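Local coordinates for HutD family protein (Pseudomonas aeruginosa, PDB 1YLL) that is of unknown function but belongs to the HutD family of the cupin clan and may take part in histidine utilisation, at residues A47-S52 / G106-F111; A122-L127 / C191-D196; S140-F145 / D167-E172. One frame throughout, in Å; residues are numbered along the deposited sequence.

Interaction 1 of 3, residues A47-S52 / G106-F111; sequences ADVGES and GAIRDF
Ala47 opens the antiparallel pairing of 47-52 with 106-111 as a hydrogen-bonded pair with Asp110. Its O accepts from Asp110 N at 2.8 Å, in the carbonyl plane, and its N donates to Asp110 O and, weakly, to Asp110 OD1. The second bond is possible because the Asp110 carboxylate sits in the crowded position between its own N and carbonyl carbon, folded back toward the partner strand. OD1 thereby ends 3.1 Å from Ala47 CB, so a small methyl suits this place.

Asp48 turns to the other face, beside Arg109, and the two side chains run the same way. Arg109 bends at chi3 (81°), which swings NE onto Asp48 OD1 at 2.7 Å. The NE-H...OD1 hydrogen bond of this salt bridge is nearly straight (168°), yet the carboxylate and guanidinium planes stand 84° apart, so OD1 takes the strong NE bond and a weak one from NH2, without a flat two-to-two pairing. Water 1 lies at the guanidinium edge, accepts from Arg109 NH2 at 3.1 Å and also lies close to Asp48 OD1.

Val49 returns to the face of Ala47. Val49 N reaches Ile108 O at 3.0 Å, and Val49 O receives Ile108 N in return. Val49 CB rests 3.9 Å from Ile108 CG1, while Val49 CG2 packs 3.6 Å from Asp110 OD2; branched residues fit this extended, buried stretch. Beyond the strand end, Gly50 brings its bare CA within 4.0 Å of Ala107 CB.

Both strands are inner members of the larger sheet of this cupin-clan beta-barrel protein. Trp19 covers Ala47 and Val49. Strand 24-31 borders strand 42-49 and supplies Glu27, a weak, long ion-pair partner of Arg109, while strand 62-69 flanks strand 108-115 on its other side.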
loop_
_atom_site.group_PDB
_atom_site.type_symbol
_atom_site.label_atom_id
_atom_site.label_comp_id
_atom_site.label_asym_id
_atom_site.label_seq_id
_atom_site.Cartn_x
_atom_site.Cartn_y
_atom_site.Cartn_z
ATOM N N ALA D 47 26.137 17.319 4.566
ATOM C CA ALA D 47 27.514 17.796 4.516
ATOM C C ALA D 47 28.348 17.008 5.505
ATOM O O ALA D 47 27.822 16.449 6.472
ATOM C CB ALA D 47 27.589 19.290 4.827
ATOM N N ASP D 48 29.636 16.897 5.195
ATOM C CA ASP D 48 30.585 16.244 6.081
ATOM C C ASP D 48 31.377 17.402 6.621
ATOM O O ASP D 48 31.804 18.274 5.865
ATOM C CB ASP D 48 31.501 15.295 5.322
ATOM C CG ASP D 48 30.826 13.991 4.994
ATOM O OD1 ASP D 48 29.581 13.987 4.956
ATOM O OD2 ASP D 48 31.525 12.981 4.768
ATOM N N VAL D 49 31.542 17.454 7.934
ATOM C CA VAL D 49 32.300 18.539 8.511
ATOM C C VAL D 49 33.396 17.808 9.252
ATOM O O VAL D 49 33.127 17.137 10.243
ATOM C CB VAL D 49 31.454 19.347 9.493
ATOM C CG1 VAL D 49 32.239 20.549 9.975
ATOM C CG2 VAL D 49 30.157 19.780 8.822
ATOM N N GLY D 50 34.616 17.936 8.740
ATOM C CA GLY D 50 35.750 17.230 9.317
ATOM C C GLY D 50 36.565 18.009 10.313
ATOM O O GLY D 50 37.323 17.412 11.083
ATOM N N GLU D 51 36.409 19.324 10.291
ATOM C CA GLU D 51 37.116 20.213 11.203
ATOM C C GLU D 51 36.257 21.397 11.616
ATOM O O GLU D 51 35.393 21.833 10.857
ATOM C CB GLU D 51 38.345 20.774 10.523
ATOM C CG GLU D 51 39.430 19.788 10.231
ATOM C CD GLU D 51 40.638 20.481 9.660
ATOM O OE1 GLU D 51 40.528 21.016 8.532
ATOM O OE2 GLU D 51 41.685 20.508 10.343
ATOM N N SER D 52 36.497 21.919 12.810
ATOM C CA SER D 52 35.795 23.109 13.277
ATOM C C SER D 52 36.248 24.253 12.382
ATOM O O SER D 52 37.403 24.301 11.955
ATOM C CB SER D 52 36.168 23.442 14.731
ATOM O OG SER D 52 35.795 22.388 15.601
ATOM N N GLY D 106 35.204 15.187 17.168
ATOM C CA GLY D 106 35.403 14.539 15.877
ATOM C C GLY D 106 34.414 14.928 14.791
ATOM O O GLY D 106 33.418 15.612 15.045
ATOM N N ALA D 107 34.710 14.457 13.583
ATOM C CA ALA D 107 33.900 14.730 12.400
ATOM C C ALA D 107 32.424 14.378 12.575
ATOM O O ALA D 107 32.044 13.518 13.380
ATOM C CB ALA D 107 34.487 13.959 11.200
ATOM N N ILE D 108 31.571 15.073 11.811
ATOM C CA ILE D 108 30.145 14.788 11.845
ATOM C C ILE D 108 29.624 14.866 10.417
ATOM O O ILE D 108 30.335 15.257 9.500
ATOM C CB ILE D 108 29.313 15.833 12.674
ATOM C CG1 ILE D 108 29.537 17.238 12.123
ATOM C CG2 ILE D 108 29.721 15.813 14.169
ATOM C CD1 ILE D 108 28.645 18.260 12.832
ATOM N N ARG D 109 28.376 14.472 10.260
ATOM C CA ARG D 109 27.680 14.594 8.982
ATOM C C ARG D 109 26.402 15.284 9.394
ATOM O O ARG D 109 25.839 15.013 10.468
ATOM C CB ARG D 109 27.332 13.239 8.365
ATOM C CG ARG D 109 28.556 12.399 8.016
ATOM C CD ARG D 109 28.191 11.285 7.032
ATOM N NE ARG D 109 28.141 11.802 5.663
ATOM C CZ ARG D 109 27.541 11.183 4.649
ATOM N NH1 ARG D 109 26.937 10.028 4.853
ATOM N NH2 ARG D 109 27.550 11.716 3.433
ATOM N N ASP D 110 25.942 16.209 8.558
ATOM C CA ASP D 110 24.726 16.916 8.883
ATOM C C ASP D 110 23.775 16.900 7.695
ATOM O O ASP D 110 24.131 16.463 6.599
ATOM C CB ASP D 110 25.002 18.366 9.322
ATOM C CG ASP D 110 25.739 19.181 8.293
ATOM O OD1 ASP D 110 25.531 19.000 7.061
ATOM O OD2 ASP D 110 26.527 20.046 8.734
ATOM N N PHE D 111 22.549 17.321 7.968
ATOM C CA PHE D 111 21.479 17.375 6.986
ATOM C C PHE D 111 21.075 18.857 6.972
ATOM O O PHE D 111 20.798 19.436 8.032
ATOM C CB PHE D 111 20.363 16.476 7.507
ATOM C CG PHE D 111 19.127 16.486 6.678
ATOM C CD1 PHE D 111 19.130 15.940 5.381
ATOM C CD2 PHE D 111 17.952 17.005 7.185
ATOM C CE1 PHE D 111 17.969 15.931 4.621
ATOM C CE2 PHE D 111 16.778 16.991 6.421
ATOM C CZ PHE D 111 16.793 16.459 5.144
HETATM O O HOH W 1 28.348 14.705 2.916
#

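Interaction 2 of 3, residues A122-L127 / C191-D196; sequences ARLQWL and CAVELD
The tight half of this contact is the face bearing Leu124, Trp126, Cys191 and Val193. Cys191 CB lies 3.6 Å from the centroid of the Trp126 six-membered ring, only 1° off its normal, a CH-pi contact, and SG continues over the five-membered ring at 3.9 Å from that centroid. A slim, polarisable thiol suits a site pressed between an indole and a leucine: SG also meets Leu124 CD2 at 3.6 Å. Leu124 CD1 then touches Val193 CG2 at 3.7 Å. The indole N-H is met by Ser66.

Between the faces runs the regular antiparallel beta pairing of a cupin-clan sheet, with Arg123–Glu194 and Gln125–Ala192 as the hydrogen-bonded positions. Strand 120-129 is outermost in its sheet within the chain, and Arg123 and Leu124 pair with a strand of the second subunit, so the sheet continues across the interface.

The other face is polar and more loosely knit, though buried. An extended Arg123 grips Gln125 OE1 end-on, NH1 at 2.8 Å and NH2 at 3.0 Å. Glu194 is linked to Arg123 through water 2, which accepts from Arg123 NH1 and donates to Glu194 OE1 and Ala192 O; across the interface, Glu194 OE1 is paired with Arg123 NH2 of the second subunit.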
loop_
_atom_site.group_PDB
_atom_site.type_symbol
_atom_site.label_atom_id
_atom_site.label_comp_id
_atom_site.label_asym_id
_atom_site.label_seq_id
_atom_site.Cartn_x
_atom_site.Cartn_y
_atom_site.Cartn_z
ATOM N N ALA D 122 8.265 26.897 4.592
ATOM C CA ALA D 122 8.831 25.588 4.943
ATOM C C ALA D 122 8.380 24.991 6.269
ATOM O O ALA D 122 7.974 25.709 7.185
ATOM C CB ALA D 122 10.380 25.700 4.952
ATOM N N ARG D 123 8.469 23.654 6.364
ATOM C CA ARG D 123 8.179 22.955 7.617
ATOM C C ARG D 123 9.224 21.830 7.635
ATOM O O ARG D 123 9.539 21.247 6.593
ATOM C CB ARG D 123 6.781 22.348 7.618
ATOM C CG ARG D 123 6.384 21.793 8.983
ATOM C CD ARG D 123 5.056 21.081 8.878
ATOM N NE ARG D 123 4.562 20.721 10.203
ATOM C CZ ARG D 123 4.957 19.656 10.918
ATOM N NH1 ARG D 123 5.866 18.795 10.459
ATOM N NH2 ARG D 123 4.414 19.461 12.121
ATOM N N LEU D 124 9.791 21.565 8.794
ATOM C CA LEU D 124 10.782 20.511 8.865
ATOM C C LEU D 124 10.604 19.804 10.184
ATOM O O LEU D 124 10.583 20.457 11.248
ATOM C CB LEU D 124 12.202 21.092 8.759
ATOM C CG LEU D 124 13.332 20.049 8.821
ATOM C CD1 LEU D 124 14.541 20.537 7.964
ATOM C CD2 LEU D 124 13.777 19.729 10.278
ATOM N N GLN D 125 10.485 18.471 10.134
ATOM C CA GLN D 125 10.310 17.724 11.375
ATOM C C GLN D 125 10.901 16.314 11.327
ATOM O O GLN D 125 10.658 15.584 10.389
ATOM C CB GLN D 125 8.809 17.594 11.702
ATOM C CG GLN D 125 8.545 16.830 13.011
ATOM C CD GLN D 125 7.124 16.830 13.459
ATOM O OE1 GLN D 125 6.225 17.145 12.700
ATOM N NE2 GLN D 125 6.904 16.465 14.731
ATOM N N TRP D 126 11.681 15.960 12.342
ATOM C CA TRP D 126 12.233 14.600 12.452
ATOM C C TRP D 126 11.148 13.734 13.065
ATOM O O TRP D 126 10.552 14.111 14.062
ATOM C CB TRP D 126 13.465 14.612 13.371
ATOM C CG TRP D 126 14.664 15.083 12.645
ATOM C CD1 TRP D 126 15.197 16.372 12.650
ATOM C CD2 TRP D 126 15.482 14.323 11.767
ATOM N NE1 TRP D 126 16.286 16.425 11.847
ATOM C CE2 TRP D 126 16.491 15.193 11.277
ATOM C CE3 TRP D 126 15.467 12.995 11.335
ATOM C CZ2 TRP D 126 17.471 14.767 10.378
ATOM C CZ3 TRP D 126 16.440 12.573 10.444
ATOM C CH2 TRP D 126 17.427 13.448 9.976
ATOM N N LEU D 127 10.883 12.588 12.423
ATOM C CA LEU D 127 9.849 11.653 12.875
ATOM C C LEU D 127 10.452 10.264 13.019
ATOM O O LEU D 127 11.187 9.824 12.150
ATOM C CB LEU D 127 8.745 11.612 11.827
ATOM C CG LEU D 127 8.018 12.944 11.577
ATOM C CD1 LEU D 127 7.233 12.882 10.259
ATOM C CD2 LEU D 127 7.117 13.245 12.745
ATOM N N CYS D 191 13.198 12.582 8.127
ATOM C CA CYS D 191 12.998 14.015 8.275
ATOM C C CYS D 191 12.062 14.408 7.148
ATOM O O CYS D 191 12.374 14.215 5.954
ATOM C CB CYS D 191 14.304 14.757 8.176
ATOM S SG CYS D 191 14.093 16.527 8.651
ATOM N N ALA D 192 10.903 14.914 7.537
ATOM C CA ALA D 192 9.885 15.334 6.592
ATOM C C ALA D 192 10.057 16.836 6.387
ATOM O O ALA D 192 9.902 17.599 7.342
ATOM C CB ALA D 192 8.516 15.042 7.164
ATOM N N VAL D 193 10.342 17.230 5.150
ATOM C CA VAL D 193 10.522 18.651 4.804
ATOM C C VAL D 193 9.409 19.023 3.808
ATOM O O VAL D 193 9.306 18.393 2.759
ATOM C CB VAL D 193 11.894 18.882 4.159
ATOM C CG1 VAL D 193 12.026 20.351 3.722
ATOM C CG2 VAL D 193 12.986 18.592 5.181
ATOM N N GLU D 194 8.587 20.025 4.131
ATOM C CA GLU D 194 7.501 20.412 3.231
ATOM C C GLU D 194 7.694 21.866 2.871
ATOM O O GLU D 194 8.036 22.680 3.733
ATOM C CB GLU D 194 6.135 20.137 3.897
ATOM C CG GLU D 194 6.021 18.632 4.222
ATOM C CD GLU D 194 4.949 18.256 5.234
ATOM O OE1 GLU D 194 5.245 17.414 6.151
ATOM O OE2 GLU D 194 3.823 18.770 5.094
ATOM N N LEU D 195 7.498 22.164 1.594
ATOM C CA LEU D 195 7.671 23.512 1.080
ATOM C C LEU D 195 6.460 23.888 0.225
ATOM O O LEU D 195 5.833 23.030 -0.392
ATOM C CB LEU D 195 8.933 23.559 0.200
ATOM C CG LEU D 195 10.260 23.351 0.956
ATOM C CD1 LEU D 195 11.239 22.520 0.139
ATOM C CD2 LEU D 195 10.868 24.700 1.234
ATOM N N ASP D 196 6.136 25.173 0.236
ATOM C CA ASP D 196 5.070 25.714 -0.598
ATOM C C ASP D 196 5.621 26.992 -1.178
ATOM O O ASP D 196 6.405 27.686 -0.537
ATOM C CB ASP D 196 3.823 25.992 0.207
ATOM C CG ASP D 196 2.924 24.782 0.281
ATOM O OD1 ASP D 196 2.572 24.256 -0.798
ATOM O OD2 ASP D 196 2.576 24.382 1.406
HETATM O O HOH W 2 7.168 18.595 7.802
#

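Interaction 3 of 3, residues S140-F145 / D167-E172; sequences STLLLF and DCLCAE
Strands 141-146 and 168-171 lie antiparallel, an inner pair of the five-stranded sheet in this cupin-clan fold, joined by two doubly hydrogen-bonded pairs. Leu142 and Ala171 exchange N-H and carbonyl, with Leu142 N to Ala171 O at 2.8 Å; Leu144 and Leu169 do the same, Leu144 N meeting Leu169 O at 2.9 Å along a lone pair.

Leu143, in the non-hydrogen-bonded position opposite Cys170, shows how the side chains fill one face. Its CB sits 4.2 Å from Cys168 SG, near the thiol of the diagonal neighbour. CG is set anti to the carbonyl carbon (chi1 -59°), so the branch leans across the strand pair. From there the two methyls part company: CD2 reaches Cys170 SG at 3.5 Å, and CD1 turns to Leu195 CD1, 4.0 Å away on the adjoining strand. The same leucine packs on Trp42 and Leu44 of strand 42-49, so it bridges the facing sheets as well as neighbouring strands. Further along this face, Cys168 CB lies at the edge of the Phe145 ring.

On the reverse face Leu144 CB and Leu169 CB stand 4.0 Å apart, and Leu142 crosses Leu169 at about a right angle, CD2 to CD2 at 4.1 Å. Trp180 covers Leu142, Leu169 and Ala171, which makes this a second apolar layer.

Leucines, with their flexible branching tips, and compact thiols suit a strand pair packed on both faces. With no salt bridge between the two segments, the directional bonds holding the register are those of the main chain, while the side chains contribute chiefly non-directional apolar burial.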
loop_
_atom_site.group_PDB
_atom_site.type_symbol
_atom_site.label_atom_id
_atom_site.label_comp_id
_atom_site.label_asym_id
_atom_site.label_seq_id
_atom_site.Cartn_x
_atom_site.Cartn_y
_atom_site.Cartn_z
ATOM N N SER D 140 2.787 21.407 -1.515
ATOM C CA SER D 140 3.031 21.079 -2.911
ATOM C C SER D 140 4.337 20.329 -3.088
ATOM O O SER D 140 4.492 19.563 -4.031
ATOM C CB SER D 140 3.060 22.352 -3.743
ATOM O OG SER D 140 4.114 23.192 -3.340
ATOM N N THR D 141 5.297 20.572 -2.193
ATOM C CA THR D 141 6.559 19.846 -2.284
ATOM C C THR D 141 6.861 19.104 -0.993
ATOM O O THR D 141 6.736 19.682 0.093
ATOM C CB THR D 141 7.727 20.796 -2.587
ATOM O OG1 THR D 141 7.604 21.287 -3.931
ATOM C CG2 THR D 141 9.069 20.057 -2.448
ATOM N N LEU D 142 7.182 17.818 -1.107
ATOM C CA LEU D 142 7.576 17.025 0.051
ATOM C C LEU D 142 8.929 16.354 -0.201
ATOM O O LEU D 142 9.128 15.687 -1.206
ATOM C CB LEU D 142 6.532 15.947 0.428
ATOM C CG LEU D 142 7.064 14.887 1.433
ATOM C CD1 LEU D 142 7.300 15.532 2.798
ATOM C CD2 LEU D 142 6.101 13.729 1.610
ATOM N N LEU D 143 9.881 16.568 0.708
ATOM C CA LEU D 143 11.157 15.896 0.623
ATOM C C LEU D 143 11.141 15.024 1.886
ATOM O O LEU D 143 10.965 15.523 3.001
ATOM C CB LEU D 143 12.312 16.907 0.683
ATOM C CG LEU D 143 12.259 17.951 -0.432
ATOM C CD1 LEU D 143 13.238 19.088 -0.158
ATOM C CD2 LEU D 143 12.564 17.239 -1.734
ATOM N N LEU D 144 11.271 13.706 1.732
ATOM C CA LEU D 144 11.231 12.829 2.904
ATOM C C LEU D 144 12.559 12.073 2.952
ATOM O O LEU D 144 12.801 11.170 2.153
ATOM C CB LEU D 144 10.034 11.858 2.786
ATOM C CG LEU D 144 9.644 11.030 4.002
ATOM C CD1 LEU D 144 10.753 10.070 4.337
ATOM C CD2 LEU D 144 9.346 11.928 5.212
ATOM N N PHE D 145 13.436 12.491 3.863
ATOM C CA PHE D 145 14.773 11.936 3.982
ATOM C C PHE D 145 14.816 10.834 5.023
ATOM O O PHE D 145 14.342 11.033 6.120
ATOM C CB PHE D 145 15.720 13.047 4.423
ATOM C CG PHE D 145 17.130 12.582 4.686
ATOM C CD1 PHE D 145 18.007 12.365 3.638
ATOM C CD2 PHE D 145 17.572 12.389 6.006
ATOM C CE1 PHE D 145 19.325 11.962 3.883
ATOM C CE2 PHE D 145 18.899 11.987 6.267
ATOM C CZ PHE D 145 19.761 11.778 5.226
ATOM N N ASP D 167 18.443 7.752 1.706
ATOM C CA ASP D 167 17.704 7.974 0.457
ATOM C C ASP D 167 16.648 9.056 0.764
ATOM O O ASP D 167 16.284 9.272 1.924
ATOM C CB ASP D 167 16.964 6.718 -0.007
ATOM C CG ASP D 167 17.905 5.635 -0.546
ATOM O OD1 ASP D 167 17.405 4.512 -0.796
ATOM O OD2 ASP D 167 19.119 5.889 -0.732
ATOM N N CYS D 168 16.119 9.678 -0.279
ATOM C CA CYS D 168 15.153 10.744 -0.074
ATOM C C CYS D 168 14.050 10.797 -1.129
ATOM O O CYS D 168 14.317 10.877 -2.314
ATOM C CB CYS D 168 15.912 12.075 -0.039
ATOM S SG CYS D 168 14.956 13.612 0.366
ATOM N N LEU D 169 12.810 10.750 -0.683
ATOM C CA LEU D 169 11.709 10.874 -1.613
ATOM C C LEU D 169 11.612 12.346 -1.974
ATOM O O LEU D 169 11.767 13.202 -1.113
ATOM C CB LEU D 169 10.404 10.477 -0.959
ATOM C CG LEU D 169 9.218 10.802 -1.875
ATOM C CD1 LEU D 169 8.804 9.526 -2.579
ATOM C CD2 LEU D 169 8.070 11.373 -1.107
ATOM N N CYS D 170 11.385 12.652 -3.247
ATOM C CA CYS D 170 11.209 14.054 -3.636
ATOM C C CYS D 170 9.912 14.106 -4.425
ATOM O O CYS D 170 9.834 13.502 -5.497
ATOM C CB CYS D 170 12.360 14.548 -4.525
ATOM S SG CYS D 170 12.184 16.323 -5.078
ATOM N N ALA D 171 8.893 14.778 -3.889
ATOM C CA ALA D 171 7.612 14.925 -4.585
ATOM C C ALA D 171 7.335 16.412 -4.808
ATOM O O ALA D 171 7.306 17.212 -3.869
ATOM C CB ALA D 171 6.474 14.295 -3.780
ATOM N N GLU D 172 7.125 16.789 -6.060
ATOM C CA GLU D 172 6.887 18.191 -6.364
ATOM C C GLU D 172 5.609 18.345 -7.159
ATOM O O GLU D 172 5.157 17.394 -7.771
ATOM C CB GLU D 172 8.043 18.764 -7.196
ATOM C CG GLU D 172 9.215 19.325 -6.425
ATOM C CD GLU D 172 10.266 19.898 -7.366
ATOM O OE1 GLU D 172 10.862 19.112 -8.126
ATOM O OE2 GLU D 172 10.482 21.131 -7.352
#

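Interactions 2 and 3 belong to one antiparallel sheet and are neighbours in it: strand 187-197 lies directly beside strand 141-146, and main-chain N-H groups and carbonyls join them. Along the sequence, interaction 3 is nested inside the loop closed by interaction 2. Interaction 1 lies in the six-stranded sheet, partly exposed at a strand end, where its charged pair and water fit the setting. Interaction 3 is mostly buried and largely apolar on both faces; interaction 2 is buried too, but spends one face on polar groups at the subunit interface. Phe111, at the inner end of 106-111, ties the sheets together: it packs on Cys191 and Trp126 of interaction 2 and stacks on Phe145 of interaction 3.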